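Local coordinates for protein molybdopterin molybdotransferase (Pyrococcus horikoshii, PDB 1UZ5) that probably catalyses the insertion of molybdate into adenylyl-molybdopterin, releasing AMP and Mo-molybdopterin, a magnesium-dependent late step of molybdenum cofactor synthesis, at residues G58-T66 with F91-A99; K180-T188 with A243-G254. All blocks are in the same frame, centred on the assembly; numbering follows the deposited sequence.

Contact 1: residues G58-T66 with F91-A99; sequences GYAVRAEDT and FKLGKGEAA
R62 reaches across to the turn G94-E97 just past the point where its strand stops pairing with strand 97-99. Its CB leads toward that segment, and CG lies anti to the carbonyl carbon (chi1 -64°). R62 CD then comes to 3.5 Å from both L93 O and G94 O, and a bend at chi3 (49°) turns NE and the guanidinium along K95 toward L93 O. NE passes K95 CA, while CZ sits near K95 N, which lies over one face of the guanidinium. The tip, R62 NH1, donates to L93 O at 3.0 Å, with the carbonyl oxygen at the guanidinium edge; N110 gives the same oxygen a second bond. The salt bridge from NH2 to E64 is long, and that from NE to D65 OD2 is also long and one of charge only. Cut back to alanine, this position would lose the NH1 bond, and L93 O would probably keep only N110 of the two donors described, with E64 and D65 losing a nearby positive charge.

D65 OD2 takes the amide of G96, 2.8 Å from G96 N, from above its carboxylate plane. One water links the same D65 OD2 with R62 N and E97 O, so it bridges the two segments. Deeper in, L93 CD1 rests 3.5 Å from A60 O, and V61 CG1 meets A98 CB.

The backbone closes the contact at A60 and A99, an antiparallel hydrogen-bonded pair with A60 N 2.8 Å from A99 O. These are neighbouring strands in a mixed sheet of the MoeA N-terminal region, their pairing fastened to a type II beta turn.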
ATOM      1  N   GLY A  58     -18.059   1.353 -39.103  1.00 26.72           N
ATOM      2  CA  GLY A  58     -18.092   2.135 -40.321  1.00 23.28           C
ATOM      3  C   GLY A  58     -17.148   1.623 -41.379  1.00 24.03           C
ATOM      4  O   GLY A  58     -16.968   0.416 -41.536  1.00 22.19           O
ATOM      5  N   TYR A  59     -16.527   2.544 -42.104  1.00 21.09           N
ATOM      6  CA  TYR A  59     -15.621   2.145 -43.161  1.00 26.32           C
ATOM      7  C   TYR A  59     -14.229   2.723 -43.038  1.00 21.86           C
ATOM      8  O   TYR A  59     -14.051   3.941 -42.946  1.00 23.08           O
ATOM      9  CB  TYR A  59     -16.221   2.511 -44.520  1.00 27.76           C
ATOM     10  CG  TYR A  59     -17.516   1.791 -44.785  1.00 28.68           C
ATOM     11  CD1 TYR A  59     -18.727   2.265 -44.271  1.00 27.53           C
ATOM     12  CD2 TYR A  59     -17.524   0.592 -45.489  1.00 30.02           C
ATOM     13  CE1 TYR A  59     -19.912   1.551 -44.455  1.00 25.03           C
ATOM     14  CE2 TYR A  59     -18.692  -0.123 -45.673  1.00 26.90           C
ATOM     15  CZ  TYR A  59     -19.881   0.355 -45.157  1.00 32.53           C
ATOM     16  OH  TYR A  59     -21.028  -0.382 -45.351  1.00 36.33           O
ATOM     17  N   ALA A  60     -13.248   1.826 -43.035  1.00 21.30           N
ATOM     18  CA  ALA A  60     -11.848   2.197 -42.949  1.00 22.90           C
ATOM     19  C   ALA A  60     -11.472   2.678 -44.337  1.00 23.10           C
ATOM     20  O   ALA A  60     -11.770   2.012 -45.328  1.00 21.23           O
ATOM     21  CB  ALA A  60     -10.998   0.985 -42.574  1.00 14.91           C
ATOM     22  N   VAL A  61     -10.808   3.824 -44.404  1.00 21.69           N
ATOM     23  CA  VAL A  61     -10.406   4.393 -45.684  1.00 24.63           C
ATOM     24  C   VAL A  61      -9.037   5.040 -45.592  1.00 18.78           C
ATOM     25  O   VAL A  61      -8.482   5.199 -44.509  1.00 21.98           O
ATOM     26  CB  VAL A  61     -11.377   5.514 -46.139  1.00 24.37           C
ATOM     27  CG1 VAL A  61     -12.807   5.008 -46.153  1.00 20.36           C
ATOM     28  CG2 VAL A  61     -11.243   6.726 -45.204  1.00 23.07           C
ATOM     29  N   ARG A  62      -8.494   5.391 -46.750  1.00 21.99           N
ATOM     30  CA  ARG A  62      -7.235   6.117 -46.818  1.00 24.69           C
ATOM     31  C   ARG A  62      -7.807   7.537 -46.895  1.00 23.62           C
ATOM     32  O   ARG A  62      -8.451   7.889 -47.880  1.00 25.94           O
ATOM     33  CB  ARG A  62      -6.489   5.755 -48.100  1.00 26.29           C
ATOM     34  CG  ARG A  62      -6.077   4.301 -48.149  1.00 28.35           C
ATOM     35  CD  ARG A  62      -5.695   3.841 -49.546  1.00 39.85           C
ATOM     36  NE  ARG A  62      -4.757   4.743 -50.199  1.00 39.33           N
ATOM     37  CZ  ARG A  62      -3.725   4.341 -50.936  1.00 55.46           C
ATOM     38  NH1 ARG A  62      -3.493   3.045 -51.111  1.00 46.55           N
ATOM     39  NH2 ARG A  62      -2.926   5.235 -51.497  1.00 44.06           N
ATOM     40  N   ALA A  63      -7.615   8.331 -45.849  1.00 19.33           N
ATOM     41  CA  ALA A  63      -8.175   9.687 -45.807  1.00 24.45           C
ATOM     42  C   ALA A  63      -7.977  10.507 -47.089  1.00 32.09           C
ATOM     43  O   ALA A  63      -8.896  11.190 -47.546  1.00 29.49           O
ATOM     44  CB  ALA A  63      -7.612  10.441 -44.613  1.00 22.31           C
ATOM     45  N   GLU A  64      -6.782  10.428 -47.661  1.00 32.64           N
ATOM     46  CA  GLU A  64      -6.443  11.152 -48.882  1.00 36.74           C
ATOM     47  C   GLU A  64      -7.403  10.888 -50.045  1.00 41.96           C
ATOM     48  O   GLU A  64      -7.624  11.767 -50.876  1.00 38.73           O
ATOM     49  CB  GLU A  64      -5.022  10.788 -49.311  1.00 45.85           C
ATOM     50  CG  GLU A  64      -4.854   9.306 -49.629  1.00 68.28           C
ATOM     51  CD  GLU A  64      -3.407   8.860 -49.607  1.00 79.48           C
ATOM     52  OE1 GLU A  64      -2.606   9.382 -50.410  1.00 86.10           O
ATOM     53  OE2 GLU A  64      -3.072   7.985 -48.779  1.00 85.69           O
ATOM     54  N   ASP A  65      -7.965   9.682 -50.113  1.00 32.23           N
ATOM     55  CA  ASP A  65      -8.888   9.344 -51.195  1.00 29.92           C
ATOM     56  C   ASP A  65     -10.218  10.083 -51.080  1.00 27.68           C
ATOM     57  O   ASP A  65     -11.051  10.019 -51.985  1.00 31.50           O
ATOM     58  CB  ASP A  65      -9.177   7.839 -51.223  1.00 31.81           C
ATOM     59  CG  ASP A  65      -7.970   7.009 -51.606  1.00 44.72           C
ATOM     60  OD1 ASP A  65      -6.952   7.583 -52.050  1.00 39.34           O
ATOM     61  OD2 ASP A  65      -8.047   5.767 -51.468  1.00 34.33           O
ATOM     62  N   THR A  66     -10.426  10.776 -49.966  1.00 25.56           N
ATOM     63  CA  THR A  66     -11.680  11.488 -49.751  1.00 29.40           C
ATOM     64  C   THR A  66     -11.544  13.014 -49.763  1.00 34.04           C
ATOM     65  O   THR A  66     -12.520  13.720 -49.520  1.00 29.87           O
ATOM     66  CB  THR A  66     -12.295  11.121 -48.393  1.00 31.70           C
ATOM     67  OG1 THR A  66     -11.557  11.779 -47.354  1.00 30.28           O
ATOM     68  CG2 THR A  66     -12.254   9.605 -48.164  1.00 27.99           C
ATOM     69  N   PHE A  91      -5.117  -7.994 -45.487  1.00 20.71           N
ATOM     70  CA  PHE A  91      -5.153  -7.292 -46.768  1.00 20.73           C
ATOM     71  C   PHE A  91      -4.951  -5.800 -46.529  1.00 23.38           C
ATOM     72  O   PHE A  91      -5.046  -5.328 -45.401  1.00 16.83           O
ATOM     73  CB  PHE A  91      -6.486  -7.556 -47.479  1.00 13.82           C
ATOM     74  CG  PHE A  91      -7.670  -6.960 -46.784  1.00 21.93           C
ATOM     75  CD1 PHE A  91      -8.145  -5.704 -47.145  1.00 16.92           C
ATOM     76  CD2 PHE A  91      -8.297  -7.640 -45.743  1.00 20.02           C
ATOM     77  CE1 PHE A  91      -9.228  -5.134 -46.479  1.00 16.29           C
ATOM     78  CE2 PHE A  91      -9.384  -7.079 -45.068  1.00 16.75           C
ATOM     79  CZ  PHE A  91      -9.850  -5.824 -45.435  1.00 26.42           C
ATOM     80  N   LYS A  92      -4.657  -5.063 -47.595  1.00 21.73           N
ATOM     81  CA  LYS A  92      -4.439  -3.626 -47.492  1.00 16.46           C
ATOM     82  C   LYS A  92      -5.339  -2.895 -48.484  1.00 23.50           C
ATOM     83  O   LYS A  92      -5.823  -3.489 -49.444  1.00 20.32           O
ATOM     84  CB  LYS A  92      -2.972  -3.303 -47.779  1.00 17.08           C
ATOM     85  CG  LYS A  92      -2.524  -3.689 -49.175  1.00 29.02           C
ATOM     86  CD  LYS A  92      -1.034  -3.426 -49.353  1.00 39.01           C
ATOM     87  CE  LYS A  92      -0.574  -3.739 -50.766  1.00 37.74           C
ATOM     88  NZ  LYS A  92       0.882  -3.477 -50.935  1.00 55.48           N
ATOM     89  N   LEU A  93      -5.558  -1.608 -48.249  1.00 15.15           N
ATOM     90  CA  LEU A  93      -6.414  -0.817 -49.124  1.00 26.71           C
ATOM     91  C   LEU A  93      -5.619  -0.105 -50.214  1.00 23.27           C
ATOM     92  O   LEU A  93      -4.588   0.501 -49.937  1.00 23.40           O
ATOM     93  CB  LEU A  93      -7.170   0.239 -48.314  1.00 20.90           C
ATOM     94  CG  LEU A  93      -8.056  -0.204 -47.147  1.00 23.37           C
ATOM     95  CD1 LEU A  93      -8.627   1.030 -46.467  1.00 17.91           C
ATOM     96  CD2 LEU A  93      -9.171  -1.110 -47.643  1.00 14.64           C
ATOM     97  N   GLY A  94      -6.107  -0.192 -51.446  1.00 29.23           N
ATOM     98  CA  GLY A  94      -5.465   0.491 -52.557  1.00 27.15           C
ATOM     99  C   GLY A  94      -6.226   1.793 -52.741  1.00 28.79           C
ATOM    100  O   GLY A  94      -7.238   2.007 -52.068  1.00 20.20           O
ATOM    101  N   LYS A  95      -5.773   2.672 -53.629  1.00 30.81           N
ATOM    102  CA  LYS A  95      -6.496   3.932 -53.815  1.00 30.55           C
ATOM    103  C   LYS A  95      -7.910   3.637 -54.301  1.00 18.84           C
ATOM    104  O   LYS A  95      -8.114   2.794 -55.171  1.00 29.69           O
ATOM    105  CB  LYS A  95      -5.775   4.846 -54.818  1.00 42.32           C
ATOM    106  CG  LYS A  95      -5.896   4.428 -56.273  1.00 57.42           C
ATOM    107  CD  LYS A  95      -5.286   5.479 -57.203  1.00 64.29           C
ATOM    108  CE  LYS A  95      -5.986   6.828 -57.061  1.00 63.61           C
ATOM    109  NZ  LYS A  95      -5.407   7.863 -57.962  1.00 69.16           N
ATOM    110  N   GLY A  96      -8.885   4.325 -53.718  1.00 23.87           N
ATOM    111  CA  GLY A  96     -10.270   4.115 -54.101  1.00 27.83           C
ATOM    112  C   GLY A  96     -10.889   2.875 -53.479  1.00 32.34           C
ATOM    113  O   GLY A  96     -11.921   2.397 -53.949  1.00 29.74           O
ATOM    114  N   GLU A  97     -10.274   2.354 -52.419  1.00 29.48           N
ATOM    115  CA  GLU A  97     -10.787   1.151 -51.763  1.00 26.88           C
ATOM    116  C   GLU A  97     -11.049   1.359 -50.279  1.00 23.65           C
ATOM    117  O   GLU A  97     -10.341   2.113 -49.619  1.00 20.54           O
ATOM    118  CB  GLU A  97      -9.809  -0.012 -51.972  1.00 26.68           C
ATOM    119  CG  GLU A  97      -9.798  -0.534 -53.405  1.00 28.72           C
ATOM    120  CD  GLU A  97      -8.720  -1.569 -53.648  1.00 36.11           C
ATOM    121  OE1 GLU A  97      -8.771  -2.252 -54.695  1.00 36.86           O
ATOM    122  OE2 GLU A  97      -7.815  -1.699 -52.800  1.00 36.00           O
ATOM    123  N   ALA A  98     -12.075   0.682 -49.766  1.00 17.60           N
ATOM    124  CA  ALA A  98     -12.460   0.788 -48.365  1.00 21.69           C
ATOM    125  C   ALA A  98     -12.806  -0.591 -47.784  1.00 22.99           C
ATOM    126  O   ALA A  98     -12.921  -1.574 -48.512  1.00 21.75           O
ATOM    127  CB  ALA A  98     -13.661   1.711 -48.231  1.00 18.80           C
ATOM    128  N   ALA A  99     -12.975  -0.647 -46.468  1.00 20.12           N
ATOM    129  CA  ALA A  99     -13.329  -1.895 -45.807  1.00 19.78           C
ATOM    130  C   ALA A  99     -14.298  -1.626 -44.678  1.00 15.95           C
ATOM    131  O   ALA A  99     -14.160  -0.637 -43.949  1.00 20.86           O
ATOM    132  CB  ALA A  99     -12.083  -2.570 -45.253  1.00 19.54           C
TER
HETATM  133  O   HOH W   1      -9.674   4.795 -49.399  1.00 23.91           O

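Contact 2: residues K180-T188 with A243-G254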
ATOM      1  N   LYS A 180       7.309 -11.029   2.663  1.00 28.22           N
ATOM      2  CA  LYS A 180       6.821 -10.375   3.871  1.00 33.03           C
ATOM      3  C   LYS A 180       7.834 -10.436   5.007  1.00 24.14           C
ATOM      4  O   LYS A 180       8.287 -11.511   5.385  1.00 25.71           O
ATOM      5  CB  LYS A 180       5.498 -11.008   4.311  1.00 31.81           C
ATOM      6  CG  LYS A 180       4.377 -10.825   3.298  1.00 31.58           C
ATOM      7  CD  LYS A 180       3.105 -11.523   3.733  1.00 31.61           C
ATOM      8  CE  LYS A 180       1.979 -11.273   2.743  1.00 40.58           C
ATOM      9  NZ  LYS A 180       0.729 -11.968   3.151  1.00 43.49           N
ATOM     10  N   PRO A 181       8.219  -9.270   5.543  1.00 20.00           N
ATOM     11  CA  PRO A 181       9.182  -9.210   6.649  1.00 31.12           C
ATOM     12  C   PRO A 181       8.558  -9.956   7.830  1.00 30.76           C
ATOM     13  O   PRO A 181       7.432  -9.655   8.229  1.00 30.53           O
ATOM     14  CB  PRO A 181       9.295  -7.713   6.931  1.00 33.97           C
ATOM     15  CG  PRO A 181       8.906  -7.076   5.632  1.00 36.74           C
ATOM     16  CD  PRO A 181       7.754  -7.923   5.188  1.00 20.24           C
ATOM     17  N   LYS A 182       9.272 -10.934   8.374  1.00 29.08           N
ATOM     18  CA  LYS A 182       8.748 -11.701   9.492  1.00 30.26           C
ATOM     19  C   LYS A 182       9.031 -11.023  10.824  1.00 27.52           C
ATOM     20  O   LYS A 182      10.167 -10.658  11.118  1.00 27.11           O
ATOM     21  CB  LYS A 182       9.349 -13.102   9.505  1.00 36.43           C
ATOM     22  CG  LYS A 182       8.962 -13.961   8.322  1.00 37.49           C
ATOM     23  CD  LYS A 182       9.600 -15.335   8.443  1.00 38.51           C
ATOM     24  CE  LYS A 182       9.173 -16.247   7.304  1.00 48.57           C
ATOM     25  NZ  LYS A 182       9.809 -17.588   7.409  1.00 63.84           N
ATOM     26  N   VAL A 183       7.988 -10.846  11.623  1.00 30.89           N
ATOM     27  CA  VAL A 183       8.140 -10.229  12.938  1.00 28.76           C
ATOM     28  C   VAL A 183       7.660 -11.203  14.010  1.00 30.92           C
ATOM     29  O   VAL A 183       6.478 -11.540  14.063  1.00 27.04           O
ATOM     30  CB  VAL A 183       7.323  -8.935  13.048  1.00 34.59           C
ATOM     31  CG1 VAL A 183       7.526  -8.307  14.428  1.00 27.05           C
ATOM     32  CG2 VAL A 183       7.743  -7.964  11.954  1.00 26.95           C
ATOM     33  N   ALA A 184       8.588 -11.673  14.841  1.00 29.94           N
ATOM     34  CA  ALA A 184       8.257 -12.599  15.921  1.00 26.20           C
ATOM     35  C   ALA A 184       7.762 -11.752  17.092  1.00 27.92           C
ATOM     36  O   ALA A 184       8.462 -10.843  17.551  1.00 22.92           O
ATOM     37  CB  ALA A 184       9.492 -13.398  16.328  1.00 23.89           C
ATOM     38  N   VAL A 185       6.556 -12.054  17.565  1.00 27.32           N
ATOM     39  CA  VAL A 185       5.945 -11.302  18.655  1.00 28.59           C
ATOM     40  C   VAL A 185       5.820 -12.103  19.943  1.00 24.40           C
ATOM     41  O   VAL A 185       5.391 -13.258  19.928  1.00 22.87           O
ATOM     42  CB  VAL A 185       4.545 -10.806  18.257  1.00 27.36           C
ATOM     43  CG1 VAL A 185       3.901 -10.063  19.429  1.00 22.95           C
ATOM     44  CG2 VAL A 185       4.648  -9.903  17.027  1.00 21.21           C
ATOM     45  N   ILE A 186       6.195 -11.467  21.051  1.00 23.64           N
ATOM     46  CA  ILE A 186       6.138 -12.085  22.373  1.00 28.33           C
ATOM     47  C   ILE A 186       5.382 -11.207  23.380  1.00 20.64           C
ATOM     48  O   ILE A 186       5.535  -9.987  23.381  1.00 26.21           O
ATOM     49  CB  ILE A 186       7.566 -12.318  22.933  1.00 26.80           C
ATOM     50  CG1 ILE A 186       8.294 -13.367  22.090  1.00 22.86           C
ATOM     51  CG2 ILE A 186       7.497 -12.750  24.406  1.00 32.84           C
ATOM     52  CD1 ILE A 186       9.798 -13.429  22.353  1.00 22.32           C
ATOM     53  N   SER A 187       4.560 -11.835  24.220  1.00 25.21           N
ATOM     54  CA  SER A 187       3.831 -11.115  25.273  1.00 27.82           C
ATOM     55  C   SER A 187       4.427 -11.569  26.610  1.00 26.37           C
ATOM     56  O   SER A 187       4.561 -12.769  26.855  1.00 26.15           O
ATOM     57  CB  SER A 187       2.335 -11.445  25.236  1.00 24.54           C
ATOM     58  OG  SER A 187       1.706 -10.828  24.123  1.00 32.06           O
ATOM     59  N   THR A 188       4.796 -10.622  27.467  1.00 24.27           N
ATOM     60  CA  THR A 188       5.391 -10.981  28.757  1.00 34.09           C
ATOM     61  C   THR A 188       4.570 -10.508  29.953  1.00 32.26           C
ATOM     62  O   THR A 188       4.086  -9.376  29.983  1.00 31.49           O
ATOM     63  CB  THR A 188       6.818 -10.407  28.903  1.00 31.37           C
ATOM     64  OG1 THR A 188       6.765  -8.977  28.905  1.00 44.66           O
ATOM     65  CG2 THR A 188       7.702 -10.874  27.757  1.00 29.83           C
ATOM     66  N   ALA A 243      12.334 -16.699  19.001  1.00 41.52           N
ATOM     67  CA  ALA A 243      11.838 -15.583  18.210  1.00 41.34           C
ATOM     68  C   ALA A 243      12.910 -15.099  17.238  1.00 41.86           C
ATOM     69  O   ALA A 243      12.637 -14.871  16.061  1.00 37.63           O
ATOM     70  CB  ALA A 243      11.412 -14.443  19.132  1.00 34.00           C
ATOM     71  N   VAL A 244      14.130 -14.944  17.745  1.00 39.30           N
ATOM     72  CA  VAL A 244      15.254 -14.484  16.939  1.00 40.37           C
ATOM     73  C   VAL A 244      15.521 -15.401  15.747  1.00 38.36           C
ATOM     74  O   VAL A 244      15.987 -14.950  14.702  1.00 42.29           O
ATOM     75  CB  VAL A 244      16.545 -14.384  17.793  1.00 43.95           C
ATOM     76  CG1 VAL A 244      17.747 -14.109  16.906  1.00 39.19           C
ATOM     77  CG2 VAL A 244      16.398 -13.276  18.822  1.00 40.61           C
ATOM     78  N   ASN A 245      15.223 -16.685  15.905  1.00 36.38           N
ATOM     79  CA  ASN A 245      15.441 -17.647  14.835  1.00 45.77           C
ATOM     80  C   ASN A 245      14.357 -17.666  13.768  1.00 47.19           C
ATOM     81  O   ASN A 245      14.638 -17.971  12.611  1.00 49.71           O
ATOM     82  CB  ASN A 245      15.600 -19.053  15.412  1.00 50.17           C
ATOM     83  CG  ASN A 245      17.054 -19.443  15.598  1.00 69.60           C
ATOM     84  OD1 ASN A 245      17.803 -18.781  16.318  1.00 70.46           O
ATOM     85  ND2 ASN A 245      17.462 -20.524  14.942  1.00 71.96           N
ATOM     86  N   VAL A 246      13.122 -17.343  14.146  1.00 42.46           N
ATOM     87  CA  VAL A 246      12.025 -17.365  13.184  1.00 34.91           C
ATOM     88  C   VAL A 246      11.742 -16.032  12.507  1.00 34.07           C
ATOM     89  O   VAL A 246      11.188 -16.002  11.411  1.00 40.75           O
ATOM     90  CB  VAL A 246      10.714 -17.858  13.833  1.00 44.45           C
ATOM     91  CG1 VAL A 246      10.914 -19.246  14.414  1.00 50.24           C
ATOM     92  CG2 VAL A 246      10.263 -16.888  14.903  1.00 34.42           C
ATOM     93  N   GLY A 247      12.124 -14.928  13.141  1.00 31.11           N
ATOM     94  CA  GLY A 247      11.845 -13.638  12.536  1.00 31.38           C
ATOM     95  C   GLY A 247      13.030 -12.803  12.092  1.00 33.12           C
ATOM     96  O   GLY A 247      14.182 -13.133  12.364  1.00 36.96           O
ATOM     97  N   ASP A 248      12.728 -11.716  11.388  1.00 34.30           N
ATOM     98  CA  ASP A 248      13.736 -10.780  10.912  1.00 27.52           C
ATOM     99  C   ASP A 248      13.777  -9.683  11.965  1.00 32.80           C
ATOM    100  O   ASP A 248      14.743  -8.929  12.080  1.00 27.25           O
ATOM    101  CB  ASP A 248      13.315 -10.170   9.572  1.00 32.43           C
ATOM    102  CG  ASP A 248      13.056 -11.220   8.511  1.00 44.63           C
ATOM    103  OD1 ASP A 248      13.953 -12.058   8.271  1.00 46.48           O
ATOM    104  OD2 ASP A 248      11.956 -11.203   7.917  1.00 38.90           O
ATOM    105  N   VAL A 249      12.692  -9.608  12.728  1.00 27.72           N
ATOM    106  CA  VAL A 249      12.539  -8.622  13.785  1.00 26.06           C
ATOM    107  C   VAL A 249      11.767  -9.260  14.932  1.00 28.66           C
ATOM    108  O   VAL A 249      10.891 -10.089  14.706  1.00 28.52           O
ATOM    109  CB  VAL A 249      11.747  -7.395  13.280  1.00 29.98           C
ATOM    110  CG1 VAL A 249      11.436  -6.454  14.442  1.00 23.97           C
ATOM    111  CG2 VAL A 249      12.542  -6.670  12.207  1.00 32.13           C
ATOM    112  N   VAL A 250      12.106  -8.884  16.163  1.00 33.86           N
ATOM    113  CA  VAL A 250      11.417  -9.413  17.334  1.00 28.23           C
ATOM    114  C   VAL A 250      10.785  -8.244  18.078  1.00 25.57           C
ATOM    115  O   VAL A 250      11.421  -7.209  18.278  1.00 23.86           O
ATOM    116  CB  VAL A 250      12.390 -10.163  18.281  1.00 29.06           C
ATOM    117  CG1 VAL A 250      11.643 -10.642  19.535  1.00 30.14           C
ATOM    118  CG2 VAL A 250      12.993 -11.356  17.560  1.00 20.34           C
ATOM    119  N   VAL A 251       9.520  -8.391  18.448  1.00 26.71           N
ATOM    120  CA  VAL A 251       8.835  -7.339  19.182  1.00 26.29           C
ATOM    121  C   VAL A 251       8.248  -7.953  20.442  1.00 31.49           C
ATOM    122  O   VAL A 251       7.545  -8.965  20.392  1.00 22.94           O
ATOM    123  CB  VAL A 251       7.705  -6.685  18.354  1.00 30.20           C
ATOM    124  CG1 VAL A 251       7.005  -5.620  19.191  1.00 29.87           C
ATOM    125  CG2 VAL A 251       8.279  -6.035  17.107  1.00 22.30           C
ATOM    126  N   ILE A 252       8.562  -7.332  21.572  1.00 31.77           N
ATOM    127  CA  ILE A 252       8.104  -7.809  22.872  1.00 31.16           C
ATOM    128  C   ILE A 252       7.307  -6.713  23.568  1.00 25.01           C
ATOM    129  O   ILE A 252       7.700  -5.549  23.551  1.00 31.46           O
ATOM    130  CB  ILE A 252       9.317  -8.179  23.762  1.00 31.29           C
ATOM    131  CG1 ILE A 252      10.238  -9.140  23.004  1.00 32.57           C
ATOM    132  CG2 ILE A 252       8.844  -8.813  25.064  1.00 27.55           C
ATOM    133  CD1 ILE A 252      11.615  -9.287  23.604  1.00 34.92           C
ATOM    134  N   SER A 253       6.174  -7.083  24.155  1.00 25.13           N
ATOM    135  CA  SER A 253       5.361  -6.124  24.898  1.00 31.76           C
ATOM    136  C   SER A 253       5.112  -6.712  26.284  1.00 26.78           C
ATOM    137  O   SER A 253       4.925  -7.921  26.434  1.00 34.64           O
ATOM    138  CB  SER A 253       4.020  -5.860  24.205  1.00 27.83           C
ATOM    139  OG  SER A 253       3.149  -6.966  24.337  1.00 37.99           O
ATOM    140  N   GLY A 254       5.119  -5.857  27.298  1.00 38.33           N
ATOM    141  CA  GLY A 254       4.896  -6.339  28.647  1.00 50.32           C
ATOM    142  C   GLY A 254       5.325  -5.344  29.704  1.00 61.75           C
ATOM    143  O   GLY A 254       5.230  -5.621  30.901  1.00 74.05           O
TER
HETATM  144  O   HOH W   2      11.331 -12.325   5.106  1.00 53.11           O
HETATM  145  O   HOH W   3       3.073  -8.815  22.602  1.00 31.98           O
HETATM  146  O   HOH W   4       6.841  -7.524  31.946  1.00 66.41           O
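Backbone bonds run the length of strands 182-188 and 249-253: A184 and I186 each give their N-H and lend their carbonyl to the other strand, and T188 N closes the ladder on S253 O at 2.9 Å. At the N-terminal end of the pairing K182 O is gripped twice, by D248 N at 2.8 Å and more loosely by V249 N. D248 repays this through its side chain: OD2 accepts from K182 N at 2.7 Å, on the anti side and somewhat out of the carboxylate plane, and a water joins D248 OD2 to K180 O.

These are adjacent parallel strands of the alpha/beta sheet in the probable molybdopterin-binding domain, and helix 233-246, which leads into strand 249-253, packs on one face.

Apolar contacts divide by face. On the helix side A184 CB lies 3.6 Å from A243 CB and also meets V246 CG2, while I186 CD1 reaches A243 CB at 3.7 Å. T188 CG2 joins this layer against I252 CG2. On the other face V183 CG1, anti to the backbone N (chi1 -179°), extends to V251 CG2 at 3.6 Å, and V185 turns to helix 208-219.

Polar side chains gather at the C-terminal ends. One water lies 2.9 Å from S187 OG and also contacts I186 O and S253 OG; S187 OG is bonded to D206 as well. T188 OG1 sits 3.2 Å from G254 CA, where any side chain would collide.

From the N terminus the chain reaches contact 1 first, where 58-66 and 91-99 close a short loop of 24 residues that carries all of strand 75-83. Contact 2 opens only after that loop has shut, so the two are in series and neither nest nor cross. Its own loop, 54 residues between 180-188 and 243-254, brings in helix 208-219, strand 222-229 and most of helix 233-246. Contact 1 ties together the sheet of the N-terminal region, contact 2 that of the probable molybdopterin-binding domain. They lie on opposite sides of the chain's centre in an elongated molecule, their nearest atoms about 48 Å apart.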